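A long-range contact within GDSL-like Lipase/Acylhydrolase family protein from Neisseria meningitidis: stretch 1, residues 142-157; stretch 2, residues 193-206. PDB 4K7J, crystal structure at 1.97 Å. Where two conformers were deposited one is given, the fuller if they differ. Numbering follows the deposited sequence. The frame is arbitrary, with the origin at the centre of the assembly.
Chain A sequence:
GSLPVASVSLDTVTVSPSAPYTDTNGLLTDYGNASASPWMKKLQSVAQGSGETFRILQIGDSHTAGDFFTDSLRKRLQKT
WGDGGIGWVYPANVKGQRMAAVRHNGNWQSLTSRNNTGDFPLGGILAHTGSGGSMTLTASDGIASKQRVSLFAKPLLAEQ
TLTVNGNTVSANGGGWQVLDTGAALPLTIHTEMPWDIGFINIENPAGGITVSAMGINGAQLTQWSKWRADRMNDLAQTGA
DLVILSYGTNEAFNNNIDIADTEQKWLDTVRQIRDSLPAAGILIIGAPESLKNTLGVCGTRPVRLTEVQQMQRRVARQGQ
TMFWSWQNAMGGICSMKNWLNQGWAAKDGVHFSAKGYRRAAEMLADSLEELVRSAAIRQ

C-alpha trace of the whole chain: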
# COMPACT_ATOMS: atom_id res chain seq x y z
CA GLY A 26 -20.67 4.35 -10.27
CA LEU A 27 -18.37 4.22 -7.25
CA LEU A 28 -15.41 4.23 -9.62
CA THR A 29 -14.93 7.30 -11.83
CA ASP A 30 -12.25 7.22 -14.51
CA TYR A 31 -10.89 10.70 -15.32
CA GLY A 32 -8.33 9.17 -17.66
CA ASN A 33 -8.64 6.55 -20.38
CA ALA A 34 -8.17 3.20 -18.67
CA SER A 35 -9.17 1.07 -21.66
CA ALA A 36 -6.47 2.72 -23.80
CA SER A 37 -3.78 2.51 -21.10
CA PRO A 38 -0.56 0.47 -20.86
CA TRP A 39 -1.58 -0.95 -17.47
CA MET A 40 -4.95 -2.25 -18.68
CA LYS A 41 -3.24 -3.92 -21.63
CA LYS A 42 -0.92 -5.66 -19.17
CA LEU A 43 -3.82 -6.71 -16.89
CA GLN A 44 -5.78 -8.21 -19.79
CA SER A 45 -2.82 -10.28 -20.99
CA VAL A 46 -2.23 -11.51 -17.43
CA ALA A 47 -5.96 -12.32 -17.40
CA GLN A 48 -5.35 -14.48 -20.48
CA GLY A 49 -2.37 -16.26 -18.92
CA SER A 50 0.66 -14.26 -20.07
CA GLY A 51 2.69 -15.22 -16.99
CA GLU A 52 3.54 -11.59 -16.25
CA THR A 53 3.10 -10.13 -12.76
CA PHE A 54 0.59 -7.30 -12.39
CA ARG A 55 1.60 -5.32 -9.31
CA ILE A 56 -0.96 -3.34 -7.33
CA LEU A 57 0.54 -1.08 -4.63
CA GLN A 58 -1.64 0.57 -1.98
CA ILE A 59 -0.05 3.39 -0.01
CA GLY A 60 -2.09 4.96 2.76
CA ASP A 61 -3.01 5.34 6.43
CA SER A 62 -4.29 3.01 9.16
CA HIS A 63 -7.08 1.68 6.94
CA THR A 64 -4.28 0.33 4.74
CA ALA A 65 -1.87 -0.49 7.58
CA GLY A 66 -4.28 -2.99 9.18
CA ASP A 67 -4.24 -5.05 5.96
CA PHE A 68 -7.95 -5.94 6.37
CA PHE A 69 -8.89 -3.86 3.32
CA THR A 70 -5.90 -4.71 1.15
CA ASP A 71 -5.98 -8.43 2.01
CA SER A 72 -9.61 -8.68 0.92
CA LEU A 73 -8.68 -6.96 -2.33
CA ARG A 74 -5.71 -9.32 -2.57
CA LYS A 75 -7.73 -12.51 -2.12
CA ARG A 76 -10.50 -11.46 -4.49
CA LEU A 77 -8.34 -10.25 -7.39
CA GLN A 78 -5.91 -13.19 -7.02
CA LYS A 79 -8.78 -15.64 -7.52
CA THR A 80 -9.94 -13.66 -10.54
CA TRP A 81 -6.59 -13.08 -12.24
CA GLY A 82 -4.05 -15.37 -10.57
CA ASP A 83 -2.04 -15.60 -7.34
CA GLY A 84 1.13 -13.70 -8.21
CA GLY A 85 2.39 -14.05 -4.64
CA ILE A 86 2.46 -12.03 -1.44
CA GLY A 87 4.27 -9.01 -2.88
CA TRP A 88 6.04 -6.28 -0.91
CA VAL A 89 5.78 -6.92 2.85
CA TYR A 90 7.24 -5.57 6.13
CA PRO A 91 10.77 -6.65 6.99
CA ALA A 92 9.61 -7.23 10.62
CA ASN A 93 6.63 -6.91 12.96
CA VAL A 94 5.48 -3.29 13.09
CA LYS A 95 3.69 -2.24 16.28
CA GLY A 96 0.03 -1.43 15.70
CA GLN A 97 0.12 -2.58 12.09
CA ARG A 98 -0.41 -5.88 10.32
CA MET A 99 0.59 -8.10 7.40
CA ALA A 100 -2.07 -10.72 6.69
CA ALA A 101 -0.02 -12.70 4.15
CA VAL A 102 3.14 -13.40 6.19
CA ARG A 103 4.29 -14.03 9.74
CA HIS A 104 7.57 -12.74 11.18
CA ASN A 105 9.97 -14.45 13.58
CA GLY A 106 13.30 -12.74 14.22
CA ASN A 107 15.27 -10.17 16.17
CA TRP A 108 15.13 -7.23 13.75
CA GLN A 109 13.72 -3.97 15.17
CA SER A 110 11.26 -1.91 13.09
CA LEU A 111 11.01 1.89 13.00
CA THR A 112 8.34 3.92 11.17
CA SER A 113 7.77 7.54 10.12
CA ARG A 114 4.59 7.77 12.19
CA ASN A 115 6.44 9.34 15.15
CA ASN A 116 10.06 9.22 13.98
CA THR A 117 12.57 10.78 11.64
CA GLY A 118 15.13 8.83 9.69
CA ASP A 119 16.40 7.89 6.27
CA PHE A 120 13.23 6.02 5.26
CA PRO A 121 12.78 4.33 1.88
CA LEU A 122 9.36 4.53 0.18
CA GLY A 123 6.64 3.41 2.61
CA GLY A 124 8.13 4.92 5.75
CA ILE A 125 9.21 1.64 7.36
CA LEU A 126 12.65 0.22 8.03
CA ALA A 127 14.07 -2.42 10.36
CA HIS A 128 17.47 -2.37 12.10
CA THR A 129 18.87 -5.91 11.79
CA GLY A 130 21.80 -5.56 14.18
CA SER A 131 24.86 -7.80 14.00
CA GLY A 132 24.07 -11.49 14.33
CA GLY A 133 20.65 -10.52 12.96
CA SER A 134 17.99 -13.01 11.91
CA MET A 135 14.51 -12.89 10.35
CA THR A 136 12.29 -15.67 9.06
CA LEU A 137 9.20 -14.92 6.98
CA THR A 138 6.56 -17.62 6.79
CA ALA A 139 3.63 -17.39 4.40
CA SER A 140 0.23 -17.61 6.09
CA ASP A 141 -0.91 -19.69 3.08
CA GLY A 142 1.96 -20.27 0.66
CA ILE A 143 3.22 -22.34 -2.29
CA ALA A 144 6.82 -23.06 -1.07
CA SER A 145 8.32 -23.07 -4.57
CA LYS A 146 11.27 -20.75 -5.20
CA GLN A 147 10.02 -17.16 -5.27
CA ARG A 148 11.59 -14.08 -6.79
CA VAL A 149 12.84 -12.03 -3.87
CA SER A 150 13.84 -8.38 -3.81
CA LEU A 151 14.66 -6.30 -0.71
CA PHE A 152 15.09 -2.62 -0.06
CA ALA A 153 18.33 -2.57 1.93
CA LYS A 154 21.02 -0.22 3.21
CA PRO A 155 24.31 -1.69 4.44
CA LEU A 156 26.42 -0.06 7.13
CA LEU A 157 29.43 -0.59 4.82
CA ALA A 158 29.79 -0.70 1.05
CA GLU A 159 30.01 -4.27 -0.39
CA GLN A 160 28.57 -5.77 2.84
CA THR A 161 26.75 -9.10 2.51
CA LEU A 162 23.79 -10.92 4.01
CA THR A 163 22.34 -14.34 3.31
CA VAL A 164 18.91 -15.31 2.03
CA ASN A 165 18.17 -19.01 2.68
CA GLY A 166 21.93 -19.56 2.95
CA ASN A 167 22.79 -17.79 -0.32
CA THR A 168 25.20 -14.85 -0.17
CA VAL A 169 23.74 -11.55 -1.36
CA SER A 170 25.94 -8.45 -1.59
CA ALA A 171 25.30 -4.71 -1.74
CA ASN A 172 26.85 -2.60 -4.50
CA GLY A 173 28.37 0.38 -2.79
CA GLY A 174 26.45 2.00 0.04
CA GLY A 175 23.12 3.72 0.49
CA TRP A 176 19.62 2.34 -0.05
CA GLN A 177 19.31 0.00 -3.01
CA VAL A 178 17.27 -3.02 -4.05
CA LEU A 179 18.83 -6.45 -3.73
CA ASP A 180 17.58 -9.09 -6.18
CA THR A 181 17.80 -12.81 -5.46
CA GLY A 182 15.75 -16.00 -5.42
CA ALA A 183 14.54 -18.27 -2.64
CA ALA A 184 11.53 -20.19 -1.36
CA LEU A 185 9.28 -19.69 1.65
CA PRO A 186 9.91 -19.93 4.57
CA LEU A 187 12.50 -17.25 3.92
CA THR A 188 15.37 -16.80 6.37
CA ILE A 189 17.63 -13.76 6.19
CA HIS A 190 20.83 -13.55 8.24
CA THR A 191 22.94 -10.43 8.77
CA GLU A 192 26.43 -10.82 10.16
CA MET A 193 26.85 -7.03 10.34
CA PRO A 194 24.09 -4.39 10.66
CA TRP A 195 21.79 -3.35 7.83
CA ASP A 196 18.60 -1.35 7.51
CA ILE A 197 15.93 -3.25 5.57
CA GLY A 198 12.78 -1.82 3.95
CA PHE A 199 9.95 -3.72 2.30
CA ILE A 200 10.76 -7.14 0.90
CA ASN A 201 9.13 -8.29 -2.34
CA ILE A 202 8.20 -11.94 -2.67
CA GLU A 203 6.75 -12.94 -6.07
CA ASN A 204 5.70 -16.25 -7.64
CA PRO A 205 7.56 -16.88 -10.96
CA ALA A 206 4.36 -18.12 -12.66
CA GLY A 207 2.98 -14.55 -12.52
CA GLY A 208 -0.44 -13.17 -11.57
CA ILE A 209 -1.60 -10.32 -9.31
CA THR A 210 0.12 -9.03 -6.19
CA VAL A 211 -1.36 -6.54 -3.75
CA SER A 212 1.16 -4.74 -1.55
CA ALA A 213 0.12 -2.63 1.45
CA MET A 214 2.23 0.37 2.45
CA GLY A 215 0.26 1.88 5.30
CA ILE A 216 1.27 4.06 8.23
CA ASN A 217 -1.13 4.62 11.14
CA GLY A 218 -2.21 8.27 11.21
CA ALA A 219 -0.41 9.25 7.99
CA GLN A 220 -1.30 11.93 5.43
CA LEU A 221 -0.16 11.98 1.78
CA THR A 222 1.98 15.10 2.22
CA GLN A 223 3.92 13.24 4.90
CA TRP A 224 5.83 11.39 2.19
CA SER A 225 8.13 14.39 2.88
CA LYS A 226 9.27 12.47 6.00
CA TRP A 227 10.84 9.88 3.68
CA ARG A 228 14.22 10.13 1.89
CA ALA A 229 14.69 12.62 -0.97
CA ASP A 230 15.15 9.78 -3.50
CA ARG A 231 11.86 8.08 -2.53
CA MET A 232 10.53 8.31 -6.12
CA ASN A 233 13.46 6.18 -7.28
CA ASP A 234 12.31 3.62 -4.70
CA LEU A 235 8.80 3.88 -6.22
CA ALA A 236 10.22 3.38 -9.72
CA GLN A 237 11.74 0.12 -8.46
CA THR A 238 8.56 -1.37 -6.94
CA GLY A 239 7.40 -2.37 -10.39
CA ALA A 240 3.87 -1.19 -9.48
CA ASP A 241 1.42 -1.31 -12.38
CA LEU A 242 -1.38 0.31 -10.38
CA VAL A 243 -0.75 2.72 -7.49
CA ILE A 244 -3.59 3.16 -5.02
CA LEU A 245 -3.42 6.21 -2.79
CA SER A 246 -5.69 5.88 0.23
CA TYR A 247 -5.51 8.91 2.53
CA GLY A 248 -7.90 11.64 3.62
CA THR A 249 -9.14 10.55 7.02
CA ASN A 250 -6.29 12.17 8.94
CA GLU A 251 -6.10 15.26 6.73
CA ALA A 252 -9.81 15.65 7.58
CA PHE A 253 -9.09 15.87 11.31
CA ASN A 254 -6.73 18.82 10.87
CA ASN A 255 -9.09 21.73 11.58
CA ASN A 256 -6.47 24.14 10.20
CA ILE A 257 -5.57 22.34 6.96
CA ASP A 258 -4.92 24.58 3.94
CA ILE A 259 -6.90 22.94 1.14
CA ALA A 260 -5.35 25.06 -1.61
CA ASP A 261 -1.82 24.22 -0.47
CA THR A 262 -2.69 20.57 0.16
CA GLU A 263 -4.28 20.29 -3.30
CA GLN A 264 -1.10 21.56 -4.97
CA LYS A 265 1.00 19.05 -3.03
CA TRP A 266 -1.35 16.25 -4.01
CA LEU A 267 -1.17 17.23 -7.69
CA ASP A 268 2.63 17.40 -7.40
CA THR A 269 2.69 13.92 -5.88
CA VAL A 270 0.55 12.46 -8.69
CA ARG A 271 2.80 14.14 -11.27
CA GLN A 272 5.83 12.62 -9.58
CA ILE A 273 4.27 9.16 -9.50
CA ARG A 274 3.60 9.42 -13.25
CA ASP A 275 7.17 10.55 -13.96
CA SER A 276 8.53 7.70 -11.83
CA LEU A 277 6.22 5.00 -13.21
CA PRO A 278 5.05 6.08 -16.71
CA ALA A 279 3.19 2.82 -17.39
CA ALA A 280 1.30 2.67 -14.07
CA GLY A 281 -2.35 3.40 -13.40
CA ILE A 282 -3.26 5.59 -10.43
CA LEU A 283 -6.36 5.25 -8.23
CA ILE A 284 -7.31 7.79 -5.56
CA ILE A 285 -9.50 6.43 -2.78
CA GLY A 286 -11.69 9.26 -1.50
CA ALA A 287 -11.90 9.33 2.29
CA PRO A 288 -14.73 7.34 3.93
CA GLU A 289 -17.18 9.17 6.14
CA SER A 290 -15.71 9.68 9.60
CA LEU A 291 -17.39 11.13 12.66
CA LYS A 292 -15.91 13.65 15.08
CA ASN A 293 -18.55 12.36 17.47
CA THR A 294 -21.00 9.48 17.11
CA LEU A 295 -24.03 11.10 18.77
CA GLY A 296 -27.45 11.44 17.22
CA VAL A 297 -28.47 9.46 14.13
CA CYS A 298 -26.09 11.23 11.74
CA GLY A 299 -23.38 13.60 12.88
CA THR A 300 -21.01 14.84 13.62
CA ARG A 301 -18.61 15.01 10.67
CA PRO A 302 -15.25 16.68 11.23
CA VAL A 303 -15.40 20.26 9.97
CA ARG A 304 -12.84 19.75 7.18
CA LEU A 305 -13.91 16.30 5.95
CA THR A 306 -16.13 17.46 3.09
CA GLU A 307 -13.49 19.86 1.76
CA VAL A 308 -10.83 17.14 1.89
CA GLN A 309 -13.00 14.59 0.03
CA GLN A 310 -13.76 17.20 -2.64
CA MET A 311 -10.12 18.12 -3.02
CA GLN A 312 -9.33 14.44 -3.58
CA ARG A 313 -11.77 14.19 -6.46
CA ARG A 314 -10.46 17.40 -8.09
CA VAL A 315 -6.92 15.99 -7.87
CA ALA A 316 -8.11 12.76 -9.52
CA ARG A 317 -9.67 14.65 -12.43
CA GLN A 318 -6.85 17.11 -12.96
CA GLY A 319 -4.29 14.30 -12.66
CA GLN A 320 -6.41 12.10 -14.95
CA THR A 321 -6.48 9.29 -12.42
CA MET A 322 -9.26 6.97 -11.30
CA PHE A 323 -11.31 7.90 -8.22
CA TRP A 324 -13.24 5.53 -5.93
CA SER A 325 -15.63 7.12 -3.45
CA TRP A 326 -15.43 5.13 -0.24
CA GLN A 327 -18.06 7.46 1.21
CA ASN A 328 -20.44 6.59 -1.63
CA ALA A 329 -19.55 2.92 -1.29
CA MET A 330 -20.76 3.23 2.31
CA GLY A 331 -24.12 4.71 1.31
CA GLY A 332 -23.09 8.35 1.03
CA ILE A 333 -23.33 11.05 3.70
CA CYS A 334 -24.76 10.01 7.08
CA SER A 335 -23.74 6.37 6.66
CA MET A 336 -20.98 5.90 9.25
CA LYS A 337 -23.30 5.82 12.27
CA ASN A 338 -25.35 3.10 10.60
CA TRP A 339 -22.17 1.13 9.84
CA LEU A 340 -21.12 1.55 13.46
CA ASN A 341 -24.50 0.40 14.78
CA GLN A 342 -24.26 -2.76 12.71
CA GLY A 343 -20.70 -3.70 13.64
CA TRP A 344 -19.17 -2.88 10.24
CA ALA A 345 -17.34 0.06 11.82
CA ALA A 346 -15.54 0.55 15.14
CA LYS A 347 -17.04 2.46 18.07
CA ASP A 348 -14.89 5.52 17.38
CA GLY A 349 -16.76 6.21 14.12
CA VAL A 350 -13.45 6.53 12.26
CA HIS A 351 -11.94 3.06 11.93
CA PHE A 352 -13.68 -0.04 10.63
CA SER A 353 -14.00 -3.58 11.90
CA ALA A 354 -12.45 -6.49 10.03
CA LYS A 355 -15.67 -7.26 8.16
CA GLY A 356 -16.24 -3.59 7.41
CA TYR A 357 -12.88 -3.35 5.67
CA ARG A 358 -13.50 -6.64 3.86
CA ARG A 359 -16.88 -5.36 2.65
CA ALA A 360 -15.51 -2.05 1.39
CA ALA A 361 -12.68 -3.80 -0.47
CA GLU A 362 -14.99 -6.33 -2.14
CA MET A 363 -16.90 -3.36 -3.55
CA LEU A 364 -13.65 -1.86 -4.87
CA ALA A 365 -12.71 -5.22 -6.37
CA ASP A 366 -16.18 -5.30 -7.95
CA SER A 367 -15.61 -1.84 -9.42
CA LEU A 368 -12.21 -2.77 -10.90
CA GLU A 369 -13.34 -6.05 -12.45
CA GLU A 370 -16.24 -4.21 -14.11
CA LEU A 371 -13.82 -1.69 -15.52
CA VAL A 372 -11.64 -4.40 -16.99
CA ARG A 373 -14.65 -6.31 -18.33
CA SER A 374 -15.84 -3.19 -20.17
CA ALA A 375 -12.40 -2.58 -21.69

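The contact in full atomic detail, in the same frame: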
# COMPACT_ATOMS: atom_id res chain seq x y z
N GLY A 142 0.68 -19.90 1.24
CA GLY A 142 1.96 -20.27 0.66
C GLY A 142 2.05 -21.42 -0.33
O GLY A 142 1.31 -22.41 -0.22
N ILE A 143 2.97 -21.30 -1.28
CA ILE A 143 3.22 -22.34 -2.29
C ILE A 143 4.68 -22.82 -2.35
O ILE A 143 5.13 -23.31 -3.39
CB ILE A 143 2.81 -21.87 -3.71
CG1 ILE A 143 3.55 -20.58 -4.09
CG2 ILE A 143 1.29 -21.69 -3.81
CD1 ILE A 143 3.75 -20.40 -5.58
N ALA A 144 5.40 -22.68 -1.23
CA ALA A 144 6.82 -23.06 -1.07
C ALA A 144 7.64 -23.55 -2.29
O ALA A 144 8.47 -24.46 -2.18
CB ALA A 144 6.98 -24.03 0.10
N SER A 145 7.41 -22.94 -3.45
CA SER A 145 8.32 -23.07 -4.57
C SER A 145 9.17 -21.81 -4.57
O SER A 145 8.76 -20.79 -4.01
CB SER A 145 7.56 -23.22 -5.89
OG SER A 145 6.71 -22.11 -6.12
N LYS A 146 10.34 -21.87 -5.20
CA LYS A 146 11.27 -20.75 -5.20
C LYS A 146 10.63 -19.47 -5.73
O LYS A 146 10.20 -19.41 -6.88
CB LYS A 146 12.52 -21.10 -6.02
CG LYS A 146 13.22 -22.37 -5.56
CD LYS A 146 14.39 -22.73 -6.46
CE LYS A 146 15.04 -24.03 -6.01
NZ LYS A 146 14.08 -25.16 -6.04
N GLN A 147 10.57 -18.45 -4.88
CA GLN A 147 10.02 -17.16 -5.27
C GLN A 147 11.12 -16.22 -5.76
O GLN A 147 12.30 -16.41 -5.46
CB GLN A 147 9.30 -16.50 -4.09
CG GLN A 147 8.40 -17.41 -3.27
CD GLN A 147 6.97 -17.45 -3.76
OE1 GLN A 147 6.42 -16.46 -4.25
NE2 GLN A 147 6.34 -18.62 -3.63
N ARG A 148 10.72 -15.21 -6.50
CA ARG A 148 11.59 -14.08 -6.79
C ARG A 148 11.56 -13.23 -5.54
O ARG A 148 10.49 -12.99 -4.97
CB ARG A 148 11.06 -13.28 -7.97
CG ARG A 148 10.93 -14.10 -9.25
CD ARG A 148 10.15 -13.36 -10.31
NE ARG A 148 10.12 -14.11 -11.56
CZ ARG A 148 9.23 -13.92 -12.52
NH1 ARG A 148 8.29 -12.99 -12.38
NH2 ARG A 148 9.28 -14.66 -13.63
N VAL A 149 12.73 -12.82 -5.08
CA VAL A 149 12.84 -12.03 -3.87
C VAL A 149 13.67 -10.78 -4.14
O VAL A 149 14.77 -10.86 -4.69
CB VAL A 149 13.47 -12.83 -2.72
CG1 VAL A 149 13.62 -11.96 -1.46
CG2 VAL A 149 12.63 -14.05 -2.43
N SER A 150 13.11 -9.64 -3.77
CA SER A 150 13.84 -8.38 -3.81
C SER A 150 13.72 -7.72 -2.43
O SER A 150 12.70 -7.91 -1.74
CB SER A 150 13.25 -7.47 -4.89
OG SER A 150 13.54 -7.95 -6.19
N LEU A 151 14.74 -6.98 -2.00
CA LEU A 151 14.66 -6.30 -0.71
C LEU A 151 15.19 -4.89 -0.82
O LEU A 151 16.30 -4.68 -1.33
CB LEU A 151 15.52 -7.00 0.35
CG LEU A 151 15.67 -8.50 0.54
CD1 LEU A 151 16.48 -9.14 -0.59
CD2 LEU A 151 16.37 -8.71 1.87
N PHE A 152 14.45 -3.92 -0.29
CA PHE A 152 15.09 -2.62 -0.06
C PHE A 152 16.07 -2.80 1.09
O PHE A 152 15.72 -3.39 2.11
CB PHE A 152 14.07 -1.54 0.28
CG PHE A 152 13.27 -1.05 -0.91
CD1 PHE A 152 13.74 -0.01 -1.69
CD2 PHE A 152 12.06 -1.65 -1.24
CE1 PHE A 152 13.01 0.44 -2.78
CE2 PHE A 152 11.32 -1.19 -2.34
CZ PHE A 152 11.80 -0.14 -3.10
N ALA A 153 17.29 -2.31 0.94
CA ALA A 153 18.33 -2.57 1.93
C ALA A 153 19.41 -1.50 1.92
O ALA A 153 19.78 -1.01 0.86
CB ALA A 153 18.95 -3.94 1.70
N LYS A 154 19.89 -1.13 3.10
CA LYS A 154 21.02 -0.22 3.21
C LYS A 154 22.07 -0.77 4.16
O LYS A 154 21.83 -0.88 5.36
CB LYS A 154 20.58 1.16 3.68
CG LYS A 154 21.73 2.15 3.71
CD LYS A 154 21.28 3.56 4.11
CE LYS A 154 20.84 3.61 5.55
NZ LYS A 154 20.64 5.04 5.96
N PRO A 155 23.24 -1.11 3.63
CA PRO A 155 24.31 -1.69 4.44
C PRO A 155 25.01 -0.61 5.26
O PRO A 155 25.04 0.55 4.84
CB PRO A 155 25.28 -2.21 3.38
CG PRO A 155 25.17 -1.22 2.28
CD PRO A 155 23.69 -0.85 2.25
N LEU A 156 25.56 -0.98 6.40
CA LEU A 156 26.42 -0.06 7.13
C LEU A 156 27.67 0.27 6.29
O LEU A 156 28.08 1.42 6.21
CB LEU A 156 26.83 -0.66 8.47
CG LEU A 156 27.70 0.23 9.35
CD1 LEU A 156 26.88 1.41 9.88
CD2 LEU A 156 28.30 -0.59 10.47
N LEU A 157 28.25 -0.76 5.67
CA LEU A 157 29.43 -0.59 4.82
C LEU A 157 29.18 -0.99 3.38
O LEU A 157 28.42 -1.93 3.10
CB LEU A 157 30.58 -1.44 5.36
CG LEU A 157 31.66 -0.78 6.22
CD1 LEU A 157 31.04 -0.13 7.45
CD2 LEU A 157 32.68 -1.84 6.61
N MET A 193 26.72 -8.42 9.91
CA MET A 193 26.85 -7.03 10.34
C MET A 193 25.53 -6.27 10.11
O MET A 193 24.65 -6.75 9.40
CB MET A 193 28.03 -6.37 9.62
CG MET A 193 29.42 -6.75 10.20
SD MET A 193 29.73 -6.17 11.89
CE MET A 193 29.44 -7.67 12.82
N PRO A 194 25.39 -5.07 10.72
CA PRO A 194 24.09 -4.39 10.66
C PRO A 194 23.69 -3.84 9.30
O PRO A 194 24.52 -3.27 8.59
CB PRO A 194 24.26 -3.21 11.63
CG PRO A 194 25.37 -3.66 12.57
CD PRO A 194 26.30 -4.42 11.68
N TRP A 195 22.41 -3.98 8.98
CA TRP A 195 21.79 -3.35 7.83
C TRP A 195 20.50 -2.65 8.27
O TRP A 195 19.93 -3.00 9.30
CB TRP A 195 21.32 -4.41 6.84
CG TRP A 195 22.34 -5.18 6.10
CD1 TRP A 195 23.17 -6.15 6.59
CD2 TRP A 195 22.59 -5.12 4.69
NE1 TRP A 195 23.95 -6.67 5.58
CE2 TRP A 195 23.60 -6.06 4.40
CE3 TRP A 195 22.05 -4.36 3.65
CZ2 TRP A 195 24.10 -6.25 3.11
CZ3 TRP A 195 22.55 -4.54 2.37
CH2 TRP A 195 23.55 -5.48 2.11
N ASP A 196 20.01 -1.73 7.45
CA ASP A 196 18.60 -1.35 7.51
C ASP A 196 17.88 -1.99 6.35
O ASP A 196 18.38 -2.00 5.23
CB ASP A 196 18.42 0.17 7.46
CG ASP A 196 18.86 0.85 8.76
OD1 ASP A 196 19.03 0.14 9.77
OD2 ASP A 196 19.02 2.08 8.76
N ILE A 197 16.70 -2.55 6.60
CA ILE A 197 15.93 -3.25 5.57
C ILE A 197 14.55 -2.58 5.44
O ILE A 197 13.92 -2.24 6.45
CB ILE A 197 15.72 -4.75 5.92
CG1 ILE A 197 17.06 -5.44 6.20
CG2 ILE A 197 14.95 -5.48 4.83
CD1 ILE A 197 17.98 -5.58 5.00
N GLY A 198 14.08 -2.40 4.21
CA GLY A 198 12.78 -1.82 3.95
C GLY A 198 11.83 -2.94 3.58
O GLY A 198 11.95 -4.04 4.12
N PHE A 199 10.89 -2.68 2.68
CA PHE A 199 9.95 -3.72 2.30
C PHE A 199 10.70 -4.77 1.50
O PHE A 199 11.71 -4.49 0.86
CB PHE A 199 8.80 -3.15 1.49
CG PHE A 199 7.71 -2.52 2.33
CD1 PHE A 199 7.92 -1.29 2.94
CD2 PHE A 199 6.49 -3.15 2.50
CE1 PHE A 199 6.93 -0.71 3.72
CE2 PHE A 199 5.48 -2.57 3.26
CZ PHE A 199 5.71 -1.34 3.87
N ILE A 200 10.17 -5.99 1.54
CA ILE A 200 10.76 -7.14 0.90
C ILE A 200 9.72 -7.73 -0.06
O ILE A 200 8.61 -8.06 0.35
CB ILE A 200 11.10 -8.21 1.94
CG1 ILE A 200 12.16 -7.70 2.90
CG2 ILE A 200 11.54 -9.50 1.26
CD1 ILE A 200 12.50 -8.68 4.00
N ASN A 201 10.08 -7.83 -1.33
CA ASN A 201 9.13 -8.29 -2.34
C ASN A 201 9.29 -9.77 -2.57
O ASN A 201 10.39 -10.25 -2.82
CB ASN A 201 9.35 -7.59 -3.67
CG ASN A 201 8.25 -7.90 -4.67
OD1 ASN A 201 7.11 -8.14 -4.29
ND2 ASN A 201 8.60 -7.91 -5.96
N ILE A 202 8.18 -10.50 -2.50
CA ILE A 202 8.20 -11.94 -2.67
C ILE A 202 7.15 -12.33 -3.71
O ILE A 202 5.95 -12.25 -3.44
CB ILE A 202 7.96 -12.64 -1.32
CG1 ILE A 202 8.99 -12.14 -0.29
CG2 ILE A 202 8.00 -14.16 -1.47
CD1 ILE A 202 8.74 -12.63 1.12
N GLU A 203 7.61 -12.73 -4.90
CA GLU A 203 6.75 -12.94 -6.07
C GLU A 203 6.86 -14.37 -6.60
O GLU A 203 7.95 -14.95 -6.64
CB GLU A 203 7.12 -11.97 -7.20
CG GLU A 203 6.63 -10.56 -7.03
CD GLU A 203 7.01 -9.66 -8.19
OE1 GLU A 203 7.77 -10.10 -9.09
OE2 GLU A 203 6.54 -8.50 -8.21
N ASN A 204 5.74 -14.92 -7.02
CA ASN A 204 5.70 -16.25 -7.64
C ASN A 204 6.05 -16.12 -9.12
O ASN A 204 5.45 -15.32 -9.84
CB ASN A 204 4.32 -16.88 -7.37
CG ASN A 204 3.86 -17.83 -8.47
OD1 ASN A 204 4.65 -18.58 -9.07
ND2 ASN A 204 2.55 -17.83 -8.72
N PRO A 205 7.04 -16.90 -9.58
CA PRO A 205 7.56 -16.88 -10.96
C PRO A 205 6.52 -17.17 -12.05
O PRO A 205 6.71 -16.76 -13.19
CB PRO A 205 8.62 -17.99 -10.94
CG PRO A 205 8.23 -18.88 -9.80
CD PRO A 205 7.69 -17.94 -8.77
N ALA A 206 5.44 -17.86 -11.70
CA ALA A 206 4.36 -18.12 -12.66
C ALA A 206 3.50 -16.88 -12.98
O ALA A 206 2.67 -16.92 -13.89
CB ALA A 206 3.47 -19.27 -12.19
O HOH W 1 4.72 -15.01 -2.57
O HOH W 2 18.19 4.47 7.82

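The two stretches bury 1136 Å² between them, both sides summed. Their strands pair antiparallel. Backbone hydrogen bonds set the register. Arg148 N donates to Glu203 O (2.8 Å) and Glu203 N to Arg148 O (2.9 Å); Ser150 with Asn201 and Lys154 with Asp196 repeat this double pattern. A beta bulge interrupts it: Phe152 N donates to Phe199 O (3.0 Å), while Phe152 O accepts from Gly198 N (2.8 Å). Glycine suits this place, since an ideal CB on Gly198 would lie 2.9 Å from Phe152 CB, a clash.

Val149, Leu151, Ala153 and Pro155 share one face with Ile202, Ile200, Ile197 and Trp195. All are buried and carbon-rich. Trp195 (chi1 m, chi2 72°) lays its ring against Pro155, whose CB sits 3.8 Å from the centroid of the six-membered ring, over its face. The small Ala153 CB packs 3.7 Å from Trp195 CE3. Ile197, m at both chi angles, brings CD1 to 3.8 Å from Ala153 CB.

The other face is polar. Lys154 (t, t, p, t) and Asp196 (m) form no direct salt bridge; one water joins Lys154 NZ (3.1 Å) to Asp196 OD2 (2.7 Å). Arg148 extends (m, t, t) so that Pro205 O lies over one guanidinium face. Gln147, with chi2 at -91°, turns its end inward; a water links its OE1 (2.8 Å) to Ile202 O (3.1 Å).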